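Local coordinates for protein ApaG (Shewanella oneidensis, PDB 1TZA), which is of unknown function but belongs to the ApaG family, whose domain is assigned to the immunoglobulin-like E-set clan of beta-sandwich folds, at residues A[27-32]-A[86-91]; A[45-50]-A[101-106]; A[9-14]-A[35-40]. All coordinates share one frame; numbering follows the deposited sequence.

Contact 1: A[27-32]-A[86-91]; sequences KYLFSY and GTVLDT
Tyr28 and Leu89 exchange two backbone hydrogen bonds, Tyr28 N to Leu89 O at 2.7 Å and Leu89 N to Tyr28 O at 2.8 Å. Phe30 and Thr87 form the next hydrogen-bonded pair, with Phe30 N 2.8 Å from Thr87 O and Thr87 N 2.9 Å from Phe30 O. The segments run antiparallel, their axes at 153°. Between these pairs, Val88 CA-H points at Tyr28 O.

Apolar contacts fall on both faces. Leu29 and Val88 share one, CD1 meeting CG2 at 3.9 Å. On the other, the side chains of Phe30 and Leu89 cross at about a right angle, CE2 to CD1 at 4.0 Å.

Aromatic rings meet backbone at each end. Chi1 of -54° sets Tyr28 CG anti to the carbonyl carbon; the ring beyond it has Leu89 O and Asp90 O at its edge, while CD1 lies 3.5 Å from Thr91 C; its hydroxyl bonds Glu26. An alanine here would probably uncover the backbone of 89-91 and leave Glu26 without that hydroxyl. At the far end, Gly86 N sits over one face of the Tyr32 ring, offset toward its rim and 3.7 Å from CE2.

Leu89 and Thr87 pack on Ile53 and Leu119, whereas Val88 meets Val88 of the second subunit. A sheet with one face on a second sheet is characteristic of the beta sandwich expected for the E-set clan.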
loop_
_atom_site.group_PDB
_atom_site.type_symbol
_atom_site.label_atom_id
_atom_site.label_comp_id
_atom_site.label_asym_id
_atom_site.label_seq_id
_atom_site.Cartn_x
_atom_site.Cartn_y
_atom_site.Cartn_z
ATOM N N LYS A 27 -12.956 5.103 -1.438
ATOM C CA LYS A 27 -11.770 4.311 -1.752
ATOM C C LYS A 27 -11.121 3.890 -0.442
ATOM O O LYS A 27 -10.957 4.700 0.470
ATOM C CB LYS A 27 -10.760 5.125 -2.572
ATOM C CG LYS A 27 -11.223 5.535 -3.959
ATOM C CD LYS A 27 -10.225 6.520 -4.577
ATOM C CE LYS A 27 -10.779 7.196 -5.831
ATOM N NZ LYS A 27 -10.969 6.251 -6.970
ATOM N N TYR A 28 -10.747 2.620 -0.352
ATOM C CA TYR A 28 -10.119 2.107 0.852
ATOM C C TYR A 28 -8.860 1.331 0.487
ATOM O O TYR A 28 -8.927 0.337 -0.236
ATOM C CB TYR A 28 -11.104 1.217 1.611
ATOM C CG TYR A 28 -12.411 1.908 1.903
ATOM C CD1 TYR A 28 -13.453 1.902 0.974
ATOM C CD2 TYR A 28 -12.598 2.600 3.095
ATOM C CE1 TYR A 28 -14.654 2.575 1.228
ATOM C CE2 TYR A 28 -13.789 3.276 3.358
ATOM C CZ TYR A 28 -14.810 3.258 2.422
ATOM O OH TYR A 28 -15.977 3.937 2.677
ATOM N N LEU A 29 -7.715 1.804 0.983
ATOM C CA LEU A 29 -6.425 1.173 0.705
ATOM C C LEU A 29 -6.085 0.057 1.694
ATOM O O LEU A 29 -6.011 0.276 2.904
ATOM C CB LEU A 29 -5.296 2.215 0.705
ATOM C CG LEU A 29 -3.871 1.637 0.588
ATOM C CD1 LEU A 29 -3.690 0.971 -0.785
ATOM C CD2 LEU A 29 -2.832 2.736 0.771
ATOM N N PHE A 30 -5.868 -1.136 1.156
ATOM C CA PHE A 30 -5.524 -2.306 1.955
ATOM C C PHE A 30 -4.160 -2.839 1.549
ATOM O O PHE A 30 -3.727 -2.670 0.416
ATOM C CB PHE A 30 -6.538 -3.433 1.724
ATOM C CG PHE A 30 -7.864 -3.217 2.396
ATOM C CD1 PHE A 30 -8.038 -3.549 3.745
ATOM C CD2 PHE A 30 -8.954 -2.720 1.676
ATOM C CE1 PHE A 30 -9.284 -3.391 4.367
ATOM C CE2 PHE A 30 -10.202 -2.557 2.286
ATOM C CZ PHE A 30 -10.367 -2.897 3.635
ATOM N N SER A 31 -3.486 -3.486 2.482
ATOM C CA SER A 31 -2.219 -4.113 2.178
ATOM C C SER A 31 -2.450 -5.582 2.489
ATOM O O SER A 31 -3.287 -5.919 3.340
ATOM C CB SER A 31 -1.091 -3.592 3.074
ATOM O OG SER A 31 -1.237 -4.034 4.417
ATOM N N TYR A 32 -1.744 -6.451 1.773
ATOM C CA TYR A 32 -1.817 -7.880 2.033
ATOM C C TYR A 32 -0.399 -8.443 1.965
ATOM O O TYR A 32 0.399 -8.062 1.102
ATOM C CB TYR A 32 -2.765 -8.599 1.051
ATOM C CG TYR A 32 -2.461 -8.431 -0.421
ATOM C CD1 TYR A 32 -1.407 -9.110 -1.021
ATOM C CD2 TYR A 32 -3.252 -7.607 -1.216
ATOM C CE1 TYR A 32 -1.150 -8.978 -2.382
ATOM C CE2 TYR A 32 -3.013 -7.465 -2.563
ATOM C CZ TYR A 32 -1.959 -8.153 -3.147
ATOM O OH TYR A 32 -1.724 -8.016 -4.493
ATOM N N GLY A 86 -0.775 -4.493 -2.238
ATOM C CA GLY A 86 -2.003 -3.912 -1.737
ATOM C C GLY A 86 -3.047 -3.696 -2.812
ATOM O O GLY A 86 -2.820 -3.985 -3.987
ATOM N N THR A 87 -4.203 -3.187 -2.410
ATOM C CA THR A 87 -5.265 -2.926 -3.362
ATOM C C THR A 87 -6.218 -1.902 -2.781
ATOM O O THR A 87 -6.303 -1.753 -1.561
ATOM C CB THR A 87 -6.057 -4.202 -3.684
ATOM O OG1 THR A 87 -6.962 -3.934 -4.759
ATOM C CG2 THR A 87 -6.853 -4.655 -2.470
ATOM N N VAL A 88 -6.931 -1.199 -3.659
ATOM C CA VAL A 88 -7.893 -0.183 -3.244
ATOM C C VAL A 88 -9.314 -0.638 -3.562
ATOM O O VAL A 88 -9.622 -0.932 -4.711
ATOM C CB VAL A 88 -7.647 1.158 -3.976
ATOM C CG1 VAL A 88 -8.775 2.135 -3.659
ATOM C CG2 VAL A 88 -6.316 1.749 -3.554
ATOM N N LEU A 89 -10.180 -0.700 -2.554
ATOM C CA LEU A 89 -11.564 -1.115 -2.790
ATOM C C LEU A 89 -12.513 0.066 -2.722
ATOM O O LEU A 89 -12.222 1.054 -2.053
ATOM C CB LEU A 89 -12.020 -2.137 -1.752
ATOM C CG LEU A 89 -11.452 -3.549 -1.788
ATOM C CD1 LEU A 89 -12.143 -4.365 -0.694
ATOM C CD2 LEU A 89 -11.680 -4.180 -3.160
ATOM N N ASP A 90 -13.651 -0.042 -3.403
ATOM C CA ASP A 90 -14.642 1.026 -3.356
ATOM C C ASP A 90 -15.618 0.799 -2.201
ATOM O O ASP A 90 -16.535 1.593 -1.992
ATOM C CB ASP A 90 -15.401 1.163 -4.691
ATOM C CG ASP A 90 -15.998 -0.145 -5.170
ATOM O OD1 ASP A 90 -16.221 -1.060 -4.345
ATOM O OD2 ASP A 90 -16.259 -0.253 -6.385
ATOM N N THR A 91 -15.418 -0.290 -1.459
ATOM C CA THR A 91 -16.239 -0.618 -0.278
ATOM C C THR A 91 -15.295 -1.036 0.855
ATOM O O THR A 91 -14.206 -1.527 0.596
ATOM C CB THR A 91 -17.240 -1.786 -0.551
ATOM O OG1 THR A 91 -16.529 -2.925 -1.064
ATOM C CG2 THR A 91 -18.313 -1.356 -1.553
#

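Contact 2: A[45-50]-A[101-106]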
loop_
_atom_site.group_PDB
_atom_site.type_symbol
_atom_site.label_atom_id
_atom_site.label_comp_id
_atom_site.label_asym_id
_atom_site.label_seq_id
_atom_site.Cartn_x
_atom_site.Cartn_y
_atom_site.Cartn_z
ATOM N N LYS A 45 9.462 -21.915 -8.931
ATOM C CA LYS A 45 9.519 -20.524 -9.335
ATOM C C LYS A 45 8.140 -19.956 -9.638
ATOM O O LYS A 45 7.383 -20.514 -10.442
ATOM C CB LYS A 45 10.414 -20.397 -10.560
ATOM C CG LYS A 45 10.643 -18.989 -11.060
ATOM C CD LYS A 45 11.552 -19.041 -12.274
ATOM C CE LYS A 45 11.801 -17.674 -12.842
ATOM N NZ LYS A 45 12.615 -17.767 -14.082
ATOM N N LEU A 46 7.822 -18.839 -8.989
ATOM C CA LEU A 46 6.536 -18.170 -9.184
ATOM C C LEU A 46 6.627 -17.291 -10.430
ATOM O O LEU A 46 7.297 -16.263 -10.419
ATOM C CB LEU A 46 6.207 -17.320 -7.950
ATOM C CG LEU A 46 4.794 -16.744 -7.830
ATOM C CD1 LEU A 46 4.534 -16.309 -6.387
ATOM C CD2 LEU A 46 4.630 -15.588 -8.803
ATOM N N GLU A 47 5.954 -17.690 -11.503
ATOM C CA GLU A 47 6.012 -16.916 -12.738
ATOM C C GLU A 47 4.870 -15.927 -12.946
ATOM O O GLU A 47 5.104 -14.795 -13.376
ATOM C CB GLU A 47 6.104 -17.859 -13.940
ATOM C CG GLU A 47 7.447 -18.562 -14.042
ATOM C CD GLU A 47 7.608 -19.356 -15.322
ATOM O OE1 GLU A 47 8.760 -19.692 -15.670
ATOM O OE2 GLU A 47 6.588 -19.649 -15.978
ATOM N N THR A 48 3.643 -16.342 -12.643
ATOM C CA THR A 48 2.489 -15.461 -12.826
ATOM C C THR A 48 1.514 -15.441 -11.658
ATOM O O THR A 48 1.548 -16.293 -10.770
ATOM C CB THR A 48 1.654 -15.863 -14.052
ATOM O OG1 THR A 48 1.123 -17.175 -13.833
ATOM C CG2 THR A 48 2.493 -15.846 -15.319
ATOM N N ARG A 49 0.629 -14.457 -11.676
ATOM C CA ARG A 49 -0.395 -14.349 -10.655
ATOM C C ARG A 49 -1.681 -13.998 -11.372
ATOM O O ARG A 49 -1.663 -13.413 -12.457
ATOM C CB ARG A 49 -0.056 -13.268 -9.627
ATOM C CG ARG A 49 0.061 -11.858 -10.177
ATOM C CD ARG A 49 0.183 -10.842 -9.038
ATOM N NE ARG A 49 1.060 -9.724 -9.382
ATOM C CZ ARG A 49 0.773 -8.775 -10.267
ATOM N NH1 ARG A 49 -0.382 -8.788 -10.914
ATOM N NH2 ARG A 49 1.652 -7.819 -10.512
ATOM N N HIS A 50 -2.794 -14.382 -10.775
ATOM C CA HIS A 50 -4.099 -14.099 -11.340
ATOM C C HIS A 50 -5.033 -13.898 -10.162
ATOM O O HIS A 50 -5.360 -14.844 -9.448
ATOM C CB HIS A 50 -4.582 -15.255 -12.217
ATOM C CG HIS A 50 -5.963 -15.057 -12.761
ATOM N ND1 HIS A 50 -6.328 -13.938 -13.480
ATOM C CD2 HIS A 50 -7.077 -15.818 -12.661
ATOM C CE1 HIS A 50 -7.607 -14.017 -13.795
ATOM N NE2 HIS A 50 -8.087 -15.148 -13.310
ATOM N N GLY A 101 0.961 -18.879 -11.067
ATOM C CA GLY A 101 1.428 -19.831 -12.058
ATOM C C GLY A 101 2.839 -20.247 -11.692
ATOM O O GLY A 101 3.777 -19.479 -11.891
HETATM N N MSE A 102 2.998 -21.450 -11.146
HETATM C CA MSE A 102 4.320 -21.938 -10.745
HETATM C C MSE A 102 4.979 -22.828 -11.795
HETATM O O MSE A 102 4.304 -23.432 -12.626
HETATM C CB MSE A 102 4.225 -22.761 -9.450
HETATM C CG MSE A 102 3.411 -22.145 -8.316
HETATM SE SE MSE A 102 4.208 -20.567 -7.539
HETATM C CE MSE A 102 5.989 -21.257 -7.151
ATOM N N VAL A 103 6.304 -22.903 -11.742
ATOM C CA VAL A 103 7.068 -23.772 -12.627
ATOM C C VAL A 103 8.156 -24.384 -11.754
ATOM O O VAL A 103 8.784 -23.685 -10.953
ATOM C CB VAL A 103 7.708 -23.012 -13.825
ATOM C CG1 VAL A 103 8.617 -21.904 -13.332
ATOM C CG2 VAL A 103 8.493 -23.997 -14.696
ATOM N N SER A 104 8.363 -25.692 -11.887
ATOM C CA SER A 104 9.362 -26.388 -11.084
ATOM C C SER A 104 10.717 -26.476 -11.771
ATOM O O SER A 104 10.837 -26.243 -12.975
ATOM C CB SER A 104 8.882 -27.803 -10.755
ATOM O OG SER A 104 8.813 -28.593 -11.930
ATOM N N GLU A 105 11.733 -26.809 -10.982
ATOM C CA GLU A 105 13.093 -26.965 -11.480
ATOM C C GLU A 105 13.055 -27.911 -12.677
ATOM O O GLU A 105 13.764 -27.711 -13.666
ATOM C CB GLU A 105 13.977 -27.568 -10.382
ATOM C CG GLU A 105 15.442 -27.726 -10.749
ATOM C CD GLU A 105 16.248 -26.470 -10.481
ATOM O OE1 GLU A 105 16.363 -26.084 -9.296
ATOM O OE2 GLU A 105 16.767 -25.868 -11.448
ATOM N N SER A 106 12.216 -28.939 -12.578
ATOM C CA SER A 106 12.079 -29.929 -13.643
ATOM C C SER A 106 11.367 -29.360 -14.866
ATOM O O SER A 106 11.204 -30.057 -15.869
ATOM C CB SER A 106 11.326 -31.170 -13.137
ATOM O OG SER A 106 9.972 -30.884 -12.834
#
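Glu47 and Thr48 both give their backbone N-H to a single acceptor, Gly101 O, and so form a classic beta bulge. The two bonds differ: Glu47 N, at 2.8 Å from Gly101 O, approaches nearly along the C=O axis, while Thr48 N, at 3.2 Å from Gly101 O, sits on a lone pair in the carbonyl plane. The extra residue is absorbed at Glu47, whose psi of -43° departs from strand values. Gly101 N returns a bond to Thr48 O at 2.7 Å, from a position 49° out of that carbonyl's plane.

Beyond the bulge the ladder is regular, with Lys45 N 2.8 Å from Val103 O and Val103 N bonded to Lys45 O.

Selenomethionine Met102 has its chain bent at chi2 and chi3. SE lies 3.8 Å from Leu46 CB, and CE reaches the backbone, 3.5 Å from Leu46 N. Elsewhere Glu47 crosses Val103 obliquely, its carboxylate carbon CD packing 3.4 Å from Val103 CG1.

Strand 44-55 is edged here on its other side by backbone bonds from Leu46 to Pro73, Glu47 to Gly67 and Arg49 to Gly65. Met102 pairs likewise with Phe110 of strand 109-120 and packs on its Ala112. Arg49, whose CB points away from 101-106, packs on Tyr100 and makes a salt bridge through NE with Glu18 of the second subunit. The pairing thus lies inside the sheet of strands 44-55, 60-66, 74-75, 93-104 and 109-120.

Contact 3: A[9-14]-A[35-40]; sequences RVEVKT and TIINLG
Arg9 and Ile37 face each other across an antiparallel hairpin of strands 8-19 and 28-38, and their side chains run alongside one another in the same direction. Arg9 starts extended, CG anti to the backbone N (chi1 176°), and bends at chi3, which turns NE out of the extended line. Its guanidinium meets the tip of Ile37 obliquely, NH2 being 3.2 Å from CD1.

Glu11, two residues along the same strand, holds CG anti to the carbonyl carbon (chi1 -59°) and is straight beyond it. Its OE1 stands over the centre of the guanidinium, 3.1 Å from Arg9 NH1. Because OE1 is so far out of the guanidinium plane, none of the arginine's N-H bonds is directed to it, and the attraction is one of charges. Ile37 CD1 also touches the carboxylate, 3.8 Å from Glu11 OE1, and thus packs against both charged groups.

Two hydrogen-bonded pairs carry the backbone. Arg9 N is 3.0 Å from Ile37 O, and Ile37 N returns the bond to Arg9 O; Glu11 and Thr35 do the same, with Glu11 N 2.9 Å from Thr35 O. On the other face, Ile36 packs on Tyr83.

Strand 28-38 ends in an Asx turn, where Asn38 OD1 accepts Gly40 N at 3.0 Å while Asn38 ND2 bonds Gln42 O.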
loop_
_atom_site.group_PDB
_atom_site.type_symbol
_atom_site.label_atom_id
_atom_site.label_comp_id
_atom_site.label_asym_id
_atom_site.label_seq_id
_atom_site.Cartn_x
_atom_site.Cartn_y
_atom_site.Cartn_z
ATOM N N ARG A 9 1.973 -24.158 -0.294
ATOM C CA ARG A 9 0.897 -23.691 0.574
ATOM C C ARG A 9 0.949 -22.169 0.669
ATOM O O ARG A 9 2.018 -21.591 0.840
ATOM C CB ARG A 9 1.032 -24.300 1.975
ATOM C CG ARG A 9 -0.009 -23.785 2.964
ATOM C CD ARG A 9 0.104 -24.451 4.330
ATOM N NE ARG A 9 1.442 -24.329 4.904
ATOM C CZ ARG A 9 1.712 -24.445 6.201
ATOM N NH1 ARG A 9 0.731 -24.685 7.065
ATOM N NH2 ARG A 9 2.962 -24.325 6.639
ATOM N N VAL A 10 -0.207 -21.524 0.565
ATOM C CA VAL A 10 -0.269 -20.070 0.631
ATOM C C VAL A 10 -1.006 -19.559 1.879
ATOM O O VAL A 10 -2.144 -19.935 2.143
ATOM C CB VAL A 10 -0.938 -19.499 -0.644
ATOM C CG1 VAL A 10 -0.880 -17.985 -0.630
ATOM C CG2 VAL A 10 -0.243 -20.043 -1.886
ATOM N N GLU A 11 -0.335 -18.705 2.645
ATOM C CA GLU A 11 -0.904 -18.123 3.860
ATOM C C GLU A 11 -0.959 -16.610 3.685
ATOM O O GLU A 11 -0.073 -16.013 3.079
ATOM C CB GLU A 11 -0.047 -18.497 5.070
ATOM C CG GLU A 11 0.067 -20.009 5.278
ATOM C CD GLU A 11 0.921 -20.393 6.481
ATOM O OE1 GLU A 11 0.915 -21.587 6.861
ATOM O OE2 GLU A 11 1.602 -19.512 7.044
ATOM N N VAL A 12 -1.995 -15.977 4.215
ATOM C CA VAL A 12 -2.122 -14.543 4.029
ATOM C C VAL A 12 -2.739 -13.779 5.185
ATOM O O VAL A 12 -3.668 -14.255 5.848
ATOM C CB VAL A 12 -2.964 -14.250 2.760
ATOM C CG1 VAL A 12 -4.285 -14.966 2.860
ATOM C CG2 VAL A 12 -3.203 -12.749 2.596
ATOM N N LYS A 13 -2.205 -12.587 5.426
ATOM C CA LYS A 13 -2.733 -11.697 6.445
ATOM C C LYS A 13 -2.941 -10.341 5.753
ATOM O O LYS A 13 -2.249 -10.017 4.779
ATOM C CB LYS A 13 -1.772 -11.594 7.640
ATOM C CG LYS A 13 -0.306 -11.376 7.295
ATOM C CD LYS A 13 0.563 -11.448 8.556
ATOM C CE LYS A 13 2.060 -11.312 8.241
ATOM N NZ LYS A 13 2.906 -11.496 9.464
ATOM N N THR A 14 -3.912 -9.566 6.223
ATOM C CA THR A 14 -4.200 -8.278 5.605
ATOM C C THR A 14 -4.303 -7.156 6.614
ATOM O O THR A 14 -4.381 -7.391 7.820
ATOM C CB THR A 14 -5.519 -8.319 4.836
ATOM O OG1 THR A 14 -6.583 -8.574 5.758
ATOM C CG2 THR A 14 -5.486 -9.396 3.773
ATOM N N THR A 35 2.483 -15.291 2.082
ATOM C CA THR A 35 3.597 -16.169 2.412
ATOM C C THR A 35 3.361 -17.400 1.560
ATOM O O THR A 35 2.304 -18.031 1.641
ATOM C CB THR A 35 3.614 -16.571 3.896
ATOM O OG1 THR A 35 3.826 -15.404 4.705
ATOM C CG2 THR A 35 4.743 -17.577 4.162
ATOM N N ILE A 36 4.342 -17.715 0.726
ATOM C CA ILE A 36 4.271 -18.847 -0.175
ATOM C C ILE A 36 5.319 -19.869 0.249
ATOM O O ILE A 36 6.518 -19.684 0.030
ATOM C CB ILE A 36 4.514 -18.363 -1.609
ATOM C CG1 ILE A 36 3.458 -17.309 -1.960
ATOM C CG2 ILE A 36 4.442 -19.513 -2.575
ATOM C CD1 ILE A 36 3.915 -16.283 -2.971
ATOM N N ILE A 37 4.855 -20.945 0.872
ATOM C CA ILE A 37 5.742 -21.994 1.364
ATOM C C ILE A 37 5.893 -23.152 0.389
ATOM O O ILE A 37 4.903 -23.733 -0.070
ATOM C CB ILE A 37 5.227 -22.560 2.702
ATOM C CG1 ILE A 37 4.876 -21.415 3.652
ATOM C CG2 ILE A 37 6.293 -23.440 3.345
ATOM C CD1 ILE A 37 4.203 -21.879 4.926
ATOM N N ASN A 38 7.141 -23.479 0.067
ATOM C CA ASN A 38 7.419 -24.588 -0.830
ATOM C C ASN A 38 7.822 -25.791 0.009
ATOM O O ASN A 38 8.963 -25.894 0.470
ATOM C CB ASN A 38 8.533 -24.222 -1.806
ATOM C CG ASN A 38 9.004 -25.402 -2.621
ATOM O OD1 ASN A 38 8.227 -26.297 -2.953
ATOM N ND2 ASN A 38 10.283 -25.403 -2.966
ATOM N N LEU A 39 6.864 -26.691 0.210
ATOM C CA LEU A 39 7.071 -27.896 0.994
ATOM C C LEU A 39 7.587 -29.026 0.106
ATOM O O LEU A 39 7.811 -30.145 0.575
ATOM C CB LEU A 39 5.756 -28.305 1.662
ATOM C CG LEU A 39 5.144 -27.261 2.601
ATOM C CD1 LEU A 39 3.773 -27.709 3.068
ATOM C CD2 LEU A 39 6.072 -27.049 3.791
ATOM N N GLY A 40 7.779 -28.725 -1.176
ATOM C CA GLY A 40 8.270 -29.722 -2.111
ATOM C C GLY A 40 9.725 -30.097 -1.883
ATOM O O GLY A 40 10.416 -29.491 -1.065
#

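Contacts 1 and 3 share strand 28-38, the middle strand of a three-stranded antiparallel sheet: contact 1 pairs it with strand 79-89, contact 3 with strand 8-19. Their centres are 21 Å apart, and Tyr32 packs on Thr14 where they meet. Contact 2 lies in the other sheet, 14 Å from contact 3 and 26 Å from contact 1, centre to centre. Leu46 CD1 touches Ile36 CD1 at 3.5 Å, joining the two sheets between contacts 2 and 3. Along the chain, both segments of contact 3 precede those of contact 2, but contact 1 interleaves with both. The chain thus passes between the sheets and back, and side-chain packing between them closes the sandwich.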